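Local coordinates for enoyl-CoA hydratase/carnithine racemase (Magnetospirillum magneticum, PDB 4NEK), which belongs to the enoyl-CoA hydratase/isomerase family and probably moves the double bond of enoyl-CoA thioesters from position 3 to position 2, at residues 5-10 with 14-19; 31-36 with 77-82; 48-53 with 192-197; 93-98 with 184-189. All coordinates share one frame; numbering follows the deposited sequence.

How the interactions relate
The four contacts sample both faces of one mixed beta sheet. Interaction 1 is the hairpin at the edge of that sheet, and interaction 2 lies beyond it, where two helices meet; the pair touch through Val16 and Leu35 and through Val5 and Ala34. Interactions 3 and 4 share helix 179-194, which packs against the neighbouring strands 50-54 and 94-98. Chemistry follows place. The partly buried hairpin relies on backbone hydrogen bonds, the fully buried interaction 4 on small apolar groups alone. Interaction 2 joins its helices by an aromatic face and methyl groups, whereas interaction 3, at the helix end, adds one amide-to-carbonyl bond; both 3 and 4 border a second subunit, and 3 a third.

Interaction 1: residues 5-10 with 14-19; sequences VLSHVE and QVVRMN
The carbonyl oxygen of Val15 is gripped from across the hairpin by two donors: His8 N binds it at 3.0 Å, and the hydroxyl Ser7 OG adds a weak bond at 3.3 Å. The CA-H of Ser7 also leans on the same oxygen, with Ser7 CA 3.1 Å from Val15 O. The reciprocal bond, Val15 N to His8 O, is 2.8 Å long. Two residues along, Leu6 and Arg17 exchange a second pair of backbone bonds. This is antiparallel pairing in its textbook form, here in the hairpin that edges the main sheet of the crotonase fold. Val5, Ser7, Val9, Gln14 and Val16 face helix 29-44. The extended chain of Gln14, started by a chi1 of -173° that sets CG opposite the nitrogen, carries NE2 to 3.2 Å from Ser7 OG, and OE1 lies near Val9 CG2; NE2 also bonds weakly to Ala38 O. With Gln14 cut back to an alanine, Ala38 O is likely to lose this weak donor and a gap to open beside Ser7 and Val9. On the other face Val15 CB sits over the His8 ring, 4.1 Å from the ring centroid, while Arg17 turns its guanidinium away to Gly55 O and Glu183. Leu6 CD1 lies 3.7 Å from Asn19 ND2, an atom that bonds to Glu3 O.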
loop_
_atom_site.group_PDB
_atom_site.type_symbol
_atom_site.label_atom_id
_atom_site.label_comp_id
_atom_site.label_asym_id
_atom_site.label_seq_id
_atom_site.Cartn_x
_atom_site.Cartn_y
_atom_site.Cartn_z
ATOM N N VAL C 5 6.760 37.892 4.653
ATOM C CA VAL C 5 6.767 37.113 3.436
ATOM C C VAL C 5 7.974 37.518 2.612
ATOM O O VAL C 5 8.124 38.678 2.330
ATOM C CB VAL C 5 5.506 37.401 2.601
ATOM C CG1 VAL C 5 5.613 36.797 1.207
ATOM C CG2 VAL C 5 4.277 36.890 3.308
ATOM N N LEU C 6 8.803 36.566 2.209
ATOM C CA LEU C 6 10.014 36.844 1.447
ATOM C C LEU C 6 9.821 36.295 0.076
ATOM O O LEU C 6 9.322 35.206 -0.084
ATOM C CB LEU C 6 11.217 36.149 2.064
ATOM C CG LEU C 6 11.446 36.500 3.535
ATOM C CD1 LEU C 6 12.507 35.624 4.205
ATOM C CD2 LEU C 6 11.828 37.969 3.664
ATOM N N SER C 7 10.241 37.040 -0.921
ATOM C CA SER C 7 10.096 36.603 -2.266
ATOM C C SER C 7 11.312 36.997 -3.067
ATOM O O SER C 7 11.808 38.079 -2.916
ATOM C CB SER C 7 8.878 37.253 -2.860
ATOM O OG SER C 7 8.629 36.683 -4.117
ATOM N N HIS C 8 11.782 36.124 -3.943
ATOM C CA HIS C 8 12.868 36.471 -4.836
ATOM C C HIS C 8 12.918 35.468 -5.972
ATOM O O HIS C 8 12.354 34.395 -5.854
ATOM C CB HIS C 8 14.180 36.478 -4.067
ATOM C CG HIS C 8 14.651 35.120 -3.685
ATOM N ND1 HIS C 8 15.505 34.386 -4.478
ATOM C CD2 HIS C 8 14.388 34.352 -2.601
ATOM C CE1 HIS C 8 15.769 33.232 -3.887
ATOM N NE2 HIS C 8 15.111 33.191 -2.744
ATOM N N VAL C 9 13.593 35.816 -7.062
ATOM C CA VAL C 9 13.643 34.969 -8.249
ATOM C C VAL C 9 15.033 34.407 -8.478
ATOM O O VAL C 9 15.972 35.136 -8.409
ATOM C CB VAL C 9 13.269 35.780 -9.485
ATOM C CG1 VAL C 9 13.314 34.898 -10.712
ATOM C CG2 VAL C 9 11.888 36.392 -9.321
ATOM N N GLU C 10 15.153 33.113 -8.765
ATOM C CA GLU C 10 16.415 32.464 -9.109
ATOM C C GLU C 10 16.169 31.483 -10.245
ATOM O O GLU C 10 15.371 30.544 -10.098
ATOM C CB GLU C 10 16.803 31.561 -7.898
ATOM C CG GLU C 10 17.816 31.859 -6.801
ATOM C CD GLU C 10 17.800 30.707 -5.793
ATOM O OE1 GLU C 10 17.415 30.895 -4.621
ATOM O OE2 GLU C 10 18.178 29.597 -6.204
ATOM N N GLN C 14 10.334 31.622 -8.931
ATOM C CA GLN C 14 10.031 32.602 -7.908
ATOM C C GLN C 14 9.750 31.946 -6.575
ATOM O O GLN C 14 8.761 31.262 -6.421
ATOM C CB GLN C 14 8.846 33.437 -8.263
ATOM C CG GLN C 14 8.710 34.531 -7.227
ATOM C CD GLN C 14 7.829 35.669 -7.678
ATOM O OE1 GLN C 14 7.880 36.094 -8.823
ATOM N NE2 GLN C 14 6.997 36.162 -6.774
ATOM N N VAL C 15 10.643 32.161 -5.624
ATOM C CA VAL C 15 10.553 31.581 -4.332
ATOM C C VAL C 15 9.759 32.510 -3.458
ATOM O O VAL C 15 10.009 33.711 -3.436
ATOM C CB VAL C 15 11.932 31.445 -3.728
ATOM C CG1 VAL C 15 11.841 30.844 -2.333
ATOM C CG2 VAL C 15 12.792 30.563 -4.600
ATOM N N VAL C 16 8.764 31.966 -2.788
ATOM C CA VAL C 16 7.845 32.734 -1.957
ATOM C C VAL C 16 7.799 32.029 -0.611
ATOM O O VAL C 16 7.352 30.907 -0.543
ATOM C CB VAL C 16 6.448 32.728 -2.581
ATOM C CG1 VAL C 16 5.482 33.476 -1.702
ATOM C CG2 VAL C 16 6.472 33.356 -3.973
ATOM N N ARG C 17 8.329 32.660 0.414
ATOM C CA ARG C 17 8.522 32.006 1.678
ATOM C C ARG C 17 7.742 32.716 2.787
ATOM O O ARG C 17 7.837 33.922 2.932
ATOM C CB ARG C 17 9.992 31.998 2.061
ATOM C CG ARG C 17 10.182 31.246 3.364
ATOM C CD ARG C 17 11.578 31.382 3.918
ATOM N NE ARG C 17 12.616 30.798 3.091
ATOM C CZ ARG C 17 12.953 29.500 3.078
ATOM N NH1 ARG C 17 12.357 28.601 3.864
ATOM N NH2 ARG C 17 13.886 29.083 2.260
HETATM N N MSE C 18 6.954 31.965 3.552
HETATM C CA MSE C 18 6.257 32.518 4.696
HETATM C C MSE C 18 7.239 32.550 5.815
HETATM O O MSE C 18 7.961 31.588 6.052
HETATM C CB MSE C 18 5.057 31.691 5.052
HETATM C CG MSE C 18 4.048 31.757 3.900
HETATM SE SE MSE C 18 2.544 30.486 4.227
HETATM C CE MSE C 18 3.439 28.788 3.669
ATOM N N ASN C 19 7.249 33.672 6.521
ATOM C CA ASN C 19 8.298 33.966 7.468
ATOM C C ASN C 19 7.801 34.630 8.751
ATOM O O ASN C 19 8.137 35.747 9.053
ATOM C CB ASN C 19 9.311 34.858 6.791
ATOM C CG ASN C 19 10.569 35.048 7.629
ATOM O OD1 ASN C 19 11.051 34.123 8.264
ATOM N ND2 ASN C 19 11.097 36.240 7.620
#

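Interaction 2: residues 31-36 with 77-82; sequences MYAALA and GSVADR
The Tyr32 ring lies flat against Ala80, whose methyl CB stands over the middle of one face, 3.8 Å from the ring centroid and only 9° off the ring normal. It is a CH-pi contact of the simplest kind, and Ala80 CA extends it toward the CG and CD1 side of the ring. Tyr32 carries CG beside its backbone nitrogen, anti to the carbonyl carbon (chi1 -73°), a setting that sends the ring toward helix 79-88; chi2 (-63°) then turns one face to Ala80. Its hydroxyl reaches past the contact to Asn64 OD1, with which it forms a hydrogen bond that helps fix the ring. Val79 divides its two methyls between neighbouring residues of helix 29-44. Val79 CG1, placed between the backbone nitrogen and the carbonyl carbon, meets Tyr32 CB at 3.8 Å; Val79 CG2, anti to that nitrogen, rests against the backbone of Ala33 and lies 3.9 Å from Ala33 CB. Replacing Tyr32 by an alanine would probably strip Ala80 of its aromatic cover and leave Asn64 OD1 without its hydroxyl partner. Around the start of helix 79-88 the capping groups are spent within the segment itself: Ser78 is the N-cap and its OG accepts from Asp81 N at 3.2 Å, while Asp81 OD2 receives Gly77 N and OD1 pairs with Arg85. With no polar bond between the two segments and mostly carbon surfaces meeting, the helices are joined by shape and dispersion; the small alanine probably lets the ring approach the helix backbone.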
loop_
_atom_site.group_PDB
_atom_site.type_symbol
_atom_site.label_atom_id
_atom_site.label_comp_id
_atom_site.label_asym_id
_atom_site.label_seq_id
_atom_site.Cartn_x
_atom_site.Cartn_y
_atom_site.Cartn_z
HETATM N N MSE C 31 0.000 39.061 5.466
HETATM C CA MSE C 31 0.685 37.955 4.796
HETATM C C MSE C 31 -0.088 37.545 3.584
HETATM O O MSE C 31 0.479 37.478 2.500
HETATM C CB MSE C 31 0.878 36.797 5.719
HETATM C CG MSE C 31 1.815 37.228 6.809
HETATM SE SE MSE C 31 2.019 35.809 8.168
HETATM C CE MSE C 31 3.079 34.526 7.106
ATOM N N TYR C 32 -1.395 37.406 3.715
ATOM C CA TYR C 32 -2.234 37.167 2.555
ATOM C C TYR C 32 -1.995 38.171 1.464
ATOM O O TYR C 32 -1.967 37.828 0.300
ATOM C CB TYR C 32 -3.725 37.189 2.910
ATOM C CG TYR C 32 -4.178 35.975 3.662
ATOM C CD1 TYR C 32 -4.111 34.708 3.080
ATOM C CD2 TYR C 32 -4.661 36.072 4.951
ATOM C CE1 TYR C 32 -4.525 33.586 3.771
ATOM C CE2 TYR C 32 -5.099 34.963 5.640
ATOM C CZ TYR C 32 -5.020 33.724 5.048
ATOM O OH TYR C 32 -5.396 32.616 5.772
ATOM N N ALA C 33 -1.870 39.435 1.836
ATOM C CA ALA C 33 -1.732 40.493 0.839
ATOM C C ALA C 33 -0.373 40.370 0.159
ATOM O O ALA C 33 -0.273 40.462 -1.041
ATOM C CB ALA C 33 -1.898 41.871 1.485
ATOM N N ALA C 34 0.673 40.205 0.948
ATOM C CA ALA C 34 1.995 40.042 0.383
ATOM C C ALA C 34 2.079 38.805 -0.507
ATOM O O ALA C 34 2.717 38.849 -1.529
ATOM C CB ALA C 34 3.028 39.954 1.496
ATOM N N LEU C 35 1.408 37.727 -0.117
ATOM C CA LEU C 35 1.404 36.503 -0.916
ATOM C C LEU C 35 0.673 36.692 -2.216
ATOM O O LEU C 35 1.151 36.280 -3.249
ATOM C CB LEU C 35 0.755 35.348 -0.160
ATOM C CG LEU C 35 1.536 34.873 1.041
ATOM C CD1 LEU C 35 0.681 33.990 1.945
ATOM C CD2 LEU C 35 2.758 34.127 0.606
ATOM N N ALA C 36 -0.484 37.324 -2.174
ATOM C CA ALA C 36 -1.226 37.602 -3.396
ATOM C C ALA C 36 -0.400 38.477 -4.315
ATOM O O ALA C 36 -0.382 38.296 -5.530
ATOM C CB ALA C 36 -2.549 38.270 -3.076
ATOM N N GLY C 77 -14.752 38.178 -0.773
ATOM C CA GLY C 77 -14.118 39.470 -1.006
ATOM C C GLY C 77 -12.959 39.820 -0.074
ATOM O O GLY C 77 -12.302 40.822 -0.297
ATOM N N SER C 78 -12.628 38.973 0.906
ATOM C CA SER C 78 -11.483 39.229 1.763
ATOM C C SER C 78 -10.119 39.017 1.082
ATOM O O SER C 78 -9.971 38.500 -0.017
ATOM C CB SER C 78 -11.534 38.320 2.977
ATOM O OG SER C 78 -11.279 36.966 2.608
ATOM N N VAL C 79 -9.102 39.469 1.777
ATOM C CA VAL C 79 -7.762 39.330 1.309
ATOM C C VAL C 79 -7.378 37.819 1.265
ATOM O O VAL C 79 -6.625 37.396 0.388
ATOM C CB VAL C 79 -6.817 40.218 2.171
ATOM C CG1 VAL C 79 -6.579 39.630 3.561
ATOM C CG2 VAL C 79 -5.503 40.446 1.472
ATOM N N ALA C 80 -7.902 37.015 2.174
ATOM C CA ALA C 80 -7.642 35.588 2.118
ATOM C C ALA C 80 -8.242 35.002 0.849
ATOM O O ALA C 80 -7.608 34.213 0.196
ATOM C CB ALA C 80 -8.206 34.885 3.343
ATOM N N ASP C 81 -9.455 35.400 0.528
ATOM C CA ASP C 81 -10.101 34.995 -0.696
ATOM C C ASP C 81 -9.261 35.411 -1.919
ATOM O O ASP C 81 -9.056 34.628 -2.832
ATOM C CB ASP C 81 -11.488 35.636 -0.736
ATOM C CG ASP C 81 -12.362 35.180 -1.935
ATOM O OD1 ASP C 81 -12.258 34.044 -2.419
ATOM O OD2 ASP C 81 -13.245 35.976 -2.341
ATOM N N ARG C 82 -8.702 36.612 -1.896
ATOM C CA ARG C 82 -7.866 37.071 -3.012
ATOM C C ARG C 82 -6.665 36.124 -3.187
ATOM O O ARG C 82 -6.321 35.720 -4.288
ATOM C CB ARG C 82 -7.370 38.504 -2.790
ATOM C CG ARG C 82 -7.392 39.401 -4.052
ATOM C CD ARG C 82 -7.069 40.963 -3.871
ATOM N NE ARG C 82 -7.438 41.543 -2.543
ATOM C CZ ARG C 82 -8.681 41.879 -2.132
ATOM N NH1 ARG C 82 -9.737 41.706 -2.933
ATOM N NH2 ARG C 82 -8.871 42.385 -0.902
#

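Interaction 3: residues 48-53 with 192-197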
loop_
_atom_site.group_PDB
_atom_site.type_symbol
_atom_site.label_atom_id
_atom_site.label_comp_id
_atom_site.label_asym_id
_atom_site.label_seq_id
_atom_site.Cartn_x
_atom_site.Cartn_y
_atom_site.Cartn_z
ATOM N N VAL C 48 10.053 34.682 -14.811
ATOM C CA VAL C 48 9.537 33.633 -13.944
ATOM C C VAL C 48 8.768 32.553 -14.713
ATOM O O VAL C 48 7.826 32.852 -15.433
ATOM C CB VAL C 48 8.593 34.226 -12.940
ATOM C CG1 VAL C 48 7.910 33.122 -12.148
ATOM C CG2 VAL C 48 9.366 35.131 -12.022
ATOM N N ASN C 49 9.196 31.313 -14.543
ATOM C CA ASN C 49 8.521 30.188 -15.129
ATOM C C ASN C 49 7.731 29.358 -14.144
ATOM O O ASN C 49 6.754 28.733 -14.543
ATOM C CB ASN C 49 9.537 29.267 -15.768
ATOM C CG ASN C 49 10.149 29.863 -17.020
ATOM O OD1 ASN C 49 9.783 30.944 -17.467
ATOM N ND2 ASN C 49 11.032 29.123 -17.620
ATOM N N VAL C 50 8.141 29.367 -12.874
ATOM C CA VAL C 50 7.569 28.491 -11.882
ATOM C C VAL C 50 7.603 29.188 -10.536
ATOM O O VAL C 50 8.556 29.894 -10.256
ATOM C CB VAL C 50 8.422 27.216 -11.793
ATOM C CG1 VAL C 50 7.920 26.270 -10.721
ATOM C CG2 VAL C 50 8.403 26.505 -13.117
ATOM N N PHE C 51 6.622 28.901 -9.680
ATOM C CA PHE C 51 6.648 29.304 -8.267
ATOM C C PHE C 51 7.053 28.177 -7.358
ATOM O O PHE C 51 6.689 27.033 -7.571
ATOM C CB PHE C 51 5.269 29.718 -7.808
ATOM C CG PHE C 51 4.740 30.958 -8.483
ATOM C CD1 PHE C 51 5.006 32.189 -7.956
ATOM C CD2 PHE C 51 3.924 30.867 -9.599
ATOM C CE1 PHE C 51 4.511 33.334 -8.564
ATOM C CE2 PHE C 51 3.417 31.995 -10.201
ATOM C CZ PHE C 51 3.726 33.235 -9.706
ATOM N N LEU C 52 7.746 28.538 -6.300
ATOM C CA LEU C 52 8.041 27.603 -5.241
ATOM C C LEU C 52 7.659 28.214 -3.886
ATOM O O LEU C 52 8.222 29.201 -3.475
ATOM C CB LEU C 52 9.512 27.279 -5.245
ATOM C CG LEU C 52 10.020 26.512 -4.030
ATOM C CD1 LEU C 52 9.330 25.171 -3.954
ATOM C CD2 LEU C 52 11.501 26.274 -4.137
ATOM N N ILE C 53 6.700 27.602 -3.204
ATOM C CA ILE C 53 6.218 28.104 -1.936
ATOM C C ILE C 53 6.775 27.325 -0.793
ATOM O O ILE C 53 6.644 26.118 -0.764
ATOM C CB ILE C 53 4.721 27.929 -1.807
ATOM C CG1 ILE C 53 4.019 28.544 -2.983
ATOM C CG2 ILE C 53 4.187 28.602 -0.556
ATOM C CD1 ILE C 53 2.606 28.024 -3.044
ATOM N N LYS C 192 13.335 21.701 -12.782
ATOM C CA LYS C 192 13.053 20.797 -13.843
ATOM C C LYS C 192 11.811 21.300 -14.608
ATOM O O LYS C 192 11.773 21.257 -15.823
ATOM C CB LYS C 192 12.870 19.408 -13.280
ATOM C CG LYS C 192 12.808 18.383 -14.354
ATOM C CD LYS C 192 12.812 16.951 -13.823
ATOM C CE LYS C 192 12.569 15.989 -14.989
ATOM N NZ LYS C 192 12.972 14.586 -14.663
ATOM N N LEU C 193 10.801 21.799 -13.903
ATOM C CA LEU C 193 9.675 22.412 -14.574
ATOM C C LEU C 193 10.088 23.676 -15.329
ATOM O O LEU C 193 9.587 23.953 -16.426
ATOM C CB LEU C 193 8.590 22.783 -13.586
ATOM C CG LEU C 193 7.798 21.617 -13.027
ATOM C CD1 LEU C 193 6.937 22.070 -11.874
ATOM C CD2 LEU C 193 6.928 20.992 -14.091
ATOM N N ALA C 194 10.998 24.442 -14.743
ATOM C CA ALA C 194 11.375 25.706 -15.336
ATOM C C ALA C 194 12.158 25.475 -16.613
ATOM O O ALA C 194 12.177 26.347 -17.469
ATOM C CB ALA C 194 12.195 26.550 -14.364
ATOM N N ALA C 195 12.785 24.304 -16.753
ATOM C CA ALA C 195 13.534 23.997 -17.975
ATOM C C ALA C 195 12.642 23.480 -19.083
ATOM O O ALA C 195 13.095 23.341 -20.184
ATOM C CB ALA C 195 14.609 22.986 -17.706
ATOM N N LYS C 196 11.369 23.214 -18.825
ATOM C CA LYS C 196 10.464 22.871 -19.904
ATOM C C LYS C 196 10.124 24.146 -20.681
ATOM O O LYS C 196 10.303 25.244 -20.162
ATOM C CB LYS C 196 9.154 22.342 -19.348
ATOM C CG LYS C 196 9.292 21.204 -18.406
ATOM C CD LYS C 196 10.172 20.123 -18.946
ATOM C CE LYS C 196 9.850 18.830 -18.213
ATOM N NZ LYS C 196 10.982 17.912 -18.307
ATOM N N PRO C 197 9.587 24.005 -21.902
ATOM C CA PRO C 197 9.091 25.171 -22.646
ATOM C C PRO C 197 7.839 25.788 -22.030
ATOM O O PRO C 197 6.768 25.174 -22.054
ATOM C CB PRO C 197 8.781 24.595 -24.049
ATOM C CG PRO C 197 8.577 23.133 -23.841
ATOM C CD PRO C 197 9.454 22.764 -22.685
#
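One polar bond and a small apolar patch join Asn49 and Val50 to Leu193 and Ala194. The bond runs from the amide of Asn49, whose ND2 donates to Ala194 O at 3.0 Å. The planes suit the bond, though it is somewhat bent at the hydrogen: the donor lies in the carbonyl plane on a lone pair (C=O...N 133°), and the oxygen is only 6° out of the amide plane of Asn49. With CG anti to its carbonyl carbon (chi1 -71°), Asn49 brings its amide to a carbonyl in the last part of helix 179-194. The apolar contacts gather on Val50 CG2, which lies 3.8 Å from Leu193 CB and 4.0 Å from Ala194 CB; the valine and leucine side chains cross at about a right angle. Asn49 CB adds a looser touch on the Ala194 methyl. Beyond the pair, Leu193 also packs on Leu158 of a second subunit, and Lys192 forms salt bridges with Glu160 of that subunit and with Glu180 and Asp181 of a third. A helix laid against parallel strands, with its outer side turned to other subunits, fits the crotonase fold and its hexameric assembly.

Interaction 4: residues 93-98 with 184-189; sequences PVVAAV and ETAMAA
Ala186 sets its methyl against that of Ala97, CB to CB at 3.8 Å, and the two form the closest side-chain approach between the two segments. Their CA atoms are only 6.1 Å apart, a spacing that small residues on both sides make possible. Val95 supplies the second point of contact. Val95 CG1, anti to the backbone nitrogen (chi1 177°), reaches the helix backbone and lies 3.8 Å from Ala186 O, in van der Waals contact; the same methyl is 4.2 Å from Ala186 CB. One alanine is therefore touched by two residues of the strand, Val95 and Ala97, while Ala96 between them turns its methyl away. A turn further along the helix, Ala189 also points at the strand but at longer range: Ala189 CB is 4.8 Å from Val95 CG1. All three touching residues are buried, and the contact is wholly one of methyl groups and backbone, an instance of alpha/beta packing in which alanines let a helix settle close on a sheet. Around it the neighbours complete the layer: Leu52 of strand 50-54 packs on both Val95 and Ala186, and Leu54 of that strand on Ala97. From the helix, Leu182 covers Ala97 and Leu193 covers Val95, while Ala189 rests on Leu115 and Tyr117 of strand 115-118, so that helix 179-194 spans three adjacent strands of the sheet.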
loop_
_atom_site.group_PDB
_atom_site.type_symbol
_atom_site.label_atom_id
_atom_site.label_comp_id
_atom_site.label_asym_id
_atom_site.label_seq_id
_atom_site.Cartn_x
_atom_site.Cartn_y
_atom_site.Cartn_z
ATOM N N PRO C 93 3.175 27.007 -13.114
ATOM C CA PRO C 93 3.232 25.927 -12.153
ATOM C C PRO C 93 3.647 26.377 -10.786
ATOM O O PRO C 93 4.386 27.349 -10.650
ATOM C CB PRO C 93 4.328 24.995 -12.696
ATOM C CG PRO C 93 4.530 25.392 -14.117
ATOM C CD PRO C 93 4.154 26.839 -14.208
ATOM N N VAL C 94 3.196 25.618 -9.794
ATOM C CA VAL C 94 3.392 25.951 -8.395
ATOM C C VAL C 94 3.829 24.688 -7.653
ATOM O O VAL C 94 3.172 23.674 -7.706
ATOM C CB VAL C 94 2.080 26.445 -7.791
ATOM C CG1 VAL C 94 2.247 26.774 -6.329
ATOM C CG2 VAL C 94 1.543 27.655 -8.555
ATOM N N VAL C 95 4.979 24.765 -7.013
ATOM C CA VAL C 95 5.522 23.661 -6.246
ATOM C C VAL C 95 5.553 24.088 -4.800
ATOM O O VAL C 95 5.865 25.234 -4.523
ATOM C CB VAL C 95 6.971 23.396 -6.681
ATOM C CG1 VAL C 95 7.603 22.279 -5.836
ATOM C CG2 VAL C 95 7.017 23.046 -8.160
ATOM N N ALA C 96 5.196 23.203 -3.894
ATOM C CA ALA C 96 5.246 23.530 -2.484
ATOM C C ALA C 96 6.053 22.522 -1.707
ATOM O O ALA C 96 6.097 21.372 -2.072
ATOM C CB ALA C 96 3.857 23.566 -1.930
ATOM N N ALA C 97 6.700 22.982 -0.644
ATOM C CA ALA C 97 7.422 22.105 0.230
ATOM C C ALA C 97 6.886 22.349 1.598
ATOM O O ALA C 97 7.018 23.449 2.119
ATOM C CB ALA C 97 8.905 22.433 0.184
ATOM N N VAL C 98 6.277 21.330 2.200
ATOM C CA VAL C 98 5.648 21.473 3.483
ATOM C C VAL C 98 6.316 20.665 4.555
ATOM O O VAL C 98 6.959 19.678 4.270
ATOM C CB VAL C 98 4.174 21.082 3.405
ATOM C CG1 VAL C 98 3.498 21.825 2.271
ATOM C CG2 VAL C 98 3.985 19.620 3.112
ATOM N N GLU C 184 15.819 21.586 -1.068
ATOM C CA GLU C 184 16.637 21.298 -2.233
ATOM C C GLU C 184 15.877 20.482 -3.257
ATOM O O GLU C 184 15.959 20.696 -4.452
ATOM C CB GLU C 184 17.789 20.447 -1.800
ATOM C CG GLU C 184 18.977 20.607 -2.710
ATOM C CD GLU C 184 20.249 19.872 -2.238
ATOM O OE1 GLU C 184 20.282 19.348 -1.087
ATOM O OE2 GLU C 184 21.244 19.851 -3.017
ATOM N N THR C 185 15.148 19.495 -2.765
ATOM C CA THR C 185 14.423 18.594 -3.640
ATOM C C THR C 185 13.263 19.320 -4.310
ATOM O O THR C 185 12.992 19.111 -5.482
ATOM C CB THR C 185 13.865 17.431 -2.827
ATOM O OG1 THR C 185 14.944 16.779 -2.175
ATOM C CG2 THR C 185 13.187 16.432 -3.697
ATOM N N ALA C 186 12.536 20.125 -3.536
ATOM C CA ALA C 186 11.462 20.869 -4.103
ATOM C C ALA C 186 12.002 21.854 -5.127
ATOM O O ALA C 186 11.382 22.065 -6.172
ATOM C CB ALA C 186 10.685 21.588 -3.029
HETATM N N MSE C 187 13.165 22.426 -4.843
HETATM C CA MSE C 187 13.764 23.372 -5.770
HETATM C C MSE C 187 14.162 22.656 -7.022
HETATM O O MSE C 187 14.047 23.193 -8.110
HETATM C CB MSE C 187 14.947 24.053 -5.094
HETATM C CG MSE C 187 15.733 24.929 -6.041
HETATM SE SE MSE C 187 14.671 26.420 -6.845
HETATM C CE MSE C 187 15.083 27.762 -5.455
ATOM N N ALA C 188 14.668 21.441 -6.887
ATOM C CA ALA C 188 15.098 20.682 -8.070
ATOM C C ALA C 188 13.914 20.386 -8.937
ATOM O O ALA C 188 14.005 20.460 -10.145
ATOM C CB ALA C 188 15.798 19.373 -7.682
ATOM N N ALA C 189 12.786 20.081 -8.317
ATOM C CA ALA C 189 11.572 19.863 -9.089
ATOM C C ALA C 189 11.092 21.147 -9.789
ATOM O O ALA C 189 10.688 21.115 -10.943
ATOM C CB ALA C 189 10.502 19.317 -8.190
#